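PDB 2I51: uncharacterized conserved protein of COG5135 from Nostoc punctiforme, which binds flavin mononucleotide and, belonging to the pyridoxamine 5'-phosphate oxidase family, may act as a flavin-dependent oxidoreductase. Local coordinates for the interface of chains A and B. Numbering follows the deposited sequence. Chains: chain A/B, Uncharacterized conserved protein of COG5135.

The interface of chains A and B. Residues chain A 32, 36-37, 72, 74-76; chain B 32, 36-38.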
loop_
_atom_site.group_PDB
_atom_site.type_symbol
_atom_site.label_atom_id
_atom_site.label_comp_id
_atom_site.label_asym_id
_atom_site.label_seq_id
_atom_site.Cartn_x
_atom_site.Cartn_y
_atom_site.Cartn_z
ATOM N N VAL A 32 0.810 -0.207 -11.762
ATOM C CA VAL A 32 -0.093 0.565 -12.609
ATOM C C VAL A 32 -0.764 -0.402 -13.575
ATOM O O VAL A 32 -0.115 -1.326 -14.153
ATOM C CB VAL A 32 0.623 1.735 -13.354
ATOM C CG1 VAL A 32 -0.379 2.640 -14.116
ATOM C CG2 VAL A 32 1.339 2.618 -12.398
ATOM N N GLY A 36 -4.010 2.816 -16.824
ATOM C CA GLY A 36 -3.344 3.976 -16.240
ATOM C C GLY A 36 -3.642 4.165 -14.745
ATOM O O GLY A 36 -3.104 5.046 -14.098
ATOM N N ARG A 37 -4.566 3.389 -14.217
ATOM C CA ARG A 37 -4.945 3.550 -12.802
ATOM C C ARG A 37 -4.012 2.700 -11.917
ATOM O O ARG A 37 -3.550 1.638 -12.308
ATOM C CB ARG A 37 -6.378 3.088 -12.582
ATOM C CG ARG A 37 -7.416 3.980 -13.308
ATOM C CD ARG A 37 -8.805 3.396 -13.134
ATOM N NE ARG A 37 -9.793 4.356 -13.664
ATOM C CZ ARG A 37 -11.108 4.155 -13.757
ATOM N NH1 ARG A 37 -11.669 3.011 -13.378
ATOM N NH2 ARG A 37 -11.867 5.125 -14.243
ATOM N N GLN A 72 3.920 -3.347 -17.321
ATOM C CA GLN A 72 4.671 -2.243 -16.724
ATOM C C GLN A 72 5.355 -2.784 -15.476
ATOM O O GLN A 72 4.746 -2.869 -14.417
ATOM C CB GLN A 72 3.751 -1.077 -16.418
ATOM C CG GLN A 72 4.267 0.044 -15.481
ATOM C CD GLN A 72 5.488 0.749 -15.946
ATOM O OE1 GLN A 72 6.582 0.200 -15.940
ATOM N NE2 GLN A 72 5.319 2.009 -16.352
ATOM N N TRP A 74 7.481 -1.509 -13.495
ATOM C CA TRP A 74 7.939 -0.641 -12.409
ATOM C C TRP A 74 6.909 -0.607 -11.264
ATOM O O TRP A 74 5.725 -0.386 -11.538
ATOM C CB TRP A 74 8.141 0.706 -12.955
ATOM C CG TRP A 74 8.741 1.585 -11.942
ATOM C CD1 TRP A 74 8.091 2.218 -10.929
ATOM C CD2 TRP A 74 10.110 1.940 -11.836
ATOM N NE1 TRP A 74 8.965 2.938 -10.194
ATOM C CE2 TRP A 74 10.219 2.826 -10.755
ATOM C CE3 TRP A 74 11.264 1.606 -12.561
ATOM C CZ2 TRP A 74 11.434 3.388 -10.365
ATOM C CZ3 TRP A 74 12.472 2.179 -12.170
ATOM C CH2 TRP A 74 12.544 3.060 -11.110
ATOM N N ALA A 75 7.356 -0.838 -10.020
ATOM C CA ALA A 75 6.437 -0.870 -8.861
ATOM C C ALA A 75 7.005 -0.007 -7.734
ATOM O O ALA A 75 8.196 0.313 -7.735
ATOM C CB ALA A 75 6.197 -2.268 -8.387
ATOM N N GLU A 76 6.148 0.332 -6.770
ATOM C CA GLU A 76 6.624 0.976 -5.578
ATOM C C GLU A 76 6.002 0.282 -4.373
ATOM O O GLU A 76 4.761 0.134 -4.290
ATOM C CB GLU A 76 6.231 2.449 -5.530
ATOM C CG GLU A 76 6.881 3.172 -4.338
ATOM C CD GLU A 76 6.864 4.687 -4.503
ATOM O OE1 GLU A 76 7.500 5.212 -5.481
ATOM O OE2 GLU A 76 6.244 5.397 -3.694
ATOM N N VAL B 32 -0.697 7.471 -9.256
ATOM C CA VAL B 32 0.178 7.358 -10.419
ATOM C C VAL B 32 0.787 8.725 -10.646
ATOM O O VAL B 32 0.102 9.776 -10.536
ATOM C CB VAL B 32 -0.571 6.769 -11.612
ATOM C CG1 VAL B 32 0.355 6.649 -12.881
ATOM C CG2 VAL B 32 -1.107 5.408 -11.260
ATOM N N GLY B 36 3.883 8.019 -15.313
ATOM C CA GLY B 36 3.241 6.722 -15.444
ATOM C C GLY B 36 3.586 5.710 -14.380
ATOM O O GLY B 36 3.048 4.626 -14.394
ATOM N N ARG B 37 4.493 6.056 -13.481
ATOM C CA ARG B 37 4.930 5.133 -12.450
ATOM C C ARG B 37 4.089 5.286 -11.215
ATOM O O ARG B 37 3.638 6.373 -10.904
ATOM C CB ARG B 37 6.385 5.429 -12.130
ATOM C CG ARG B 37 7.312 5.026 -13.252
ATOM C CD ARG B 37 8.722 5.404 -12.945
ATOM N NE ARG B 37 9.640 4.856 -13.952
ATOM C CZ ARG B 37 10.951 5.076 -13.970
ATOM N NH1 ARG B 37 11.513 5.857 -13.061
ATOM N NH2 ARG B 37 11.696 4.533 -14.925
ATOM N N PRO B 38 3.864 4.183 -10.505
ATOM C CA PRO B 38 3.095 4.258 -9.260
ATOM C C PRO B 38 3.852 4.958 -8.136
ATOM O O PRO B 38 5.083 5.064 -8.192
ATOM C CB PRO B 38 2.894 2.799 -8.863
ATOM C CG PRO B 38 4.038 2.114 -9.485
ATOM C CD PRO B 38 4.352 2.817 -10.770
HETATM O O HOH W 1 7.674 4.709 -8.296
HETATM O O HOH W 2 8.765 2.357 -15.718
#
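A two-fold symmetric interface joins the two chains and probably represents the biological homodimer, since flavin-binding split-barrel proteins of the pyridoxamine 5'-phosphate oxidase family typically work as dimers; it shows how a stacked cation and bridging waters can tie copies of one protein together. The turn that links strands 26-32 and 38-44 of chain B packs against A:Val32 and the start of strand 74-81 of chain A; the twin patch repeats this with the chains exchanged.

Cation-pi stacking is the main feature. B:Arg37 stretches out from CG to NE and lies across one face of the A:Trp74 indole, its guanidinium only 2° from parallel with the ring. CZ sits 3.6 Å from the centroid of the six-membered ring of A:Trp74, while the methylene CD covers the five-membered ring, so both the charged tip and the aliphatic stem are used. A:Trp74 has CG anti to its backbone N (chi1 -174°), which turns the indole toward this arginine.

A water meets the polar N-H of each flat group. The indole NE1 of A:Trp74 points in the ring plane to water 1, at 2.9 Å, which also meets the carboxylate OE1 of A:Glu76. Water 1 lies 2.6 Å from the carbonyl O of B:Pro38, and so bridges the chains. On the arginine, NE of B:Arg37 reaches water 2 at 3.2 Å, and this water continues to the amide OE1 of A:Gln72. That same OE1 of A:Gln72 accepts a hydrogen bond from the backbone N of A:Trp74 at 3.1 Å, the donor standing above the carbonyl plane, so the bent A:Gln72 side chain couples the strand start to the water bridge.

Toward the dyad the contact turns apolar. CG2 of A:Val32 presses on the ring carbon CD of B:Pro38 at 3.4 Å, a tight fit, and the side chains of A:Val32 and B:Val32 meet tip to tip, CG2 to CG2 at 3.9 Å.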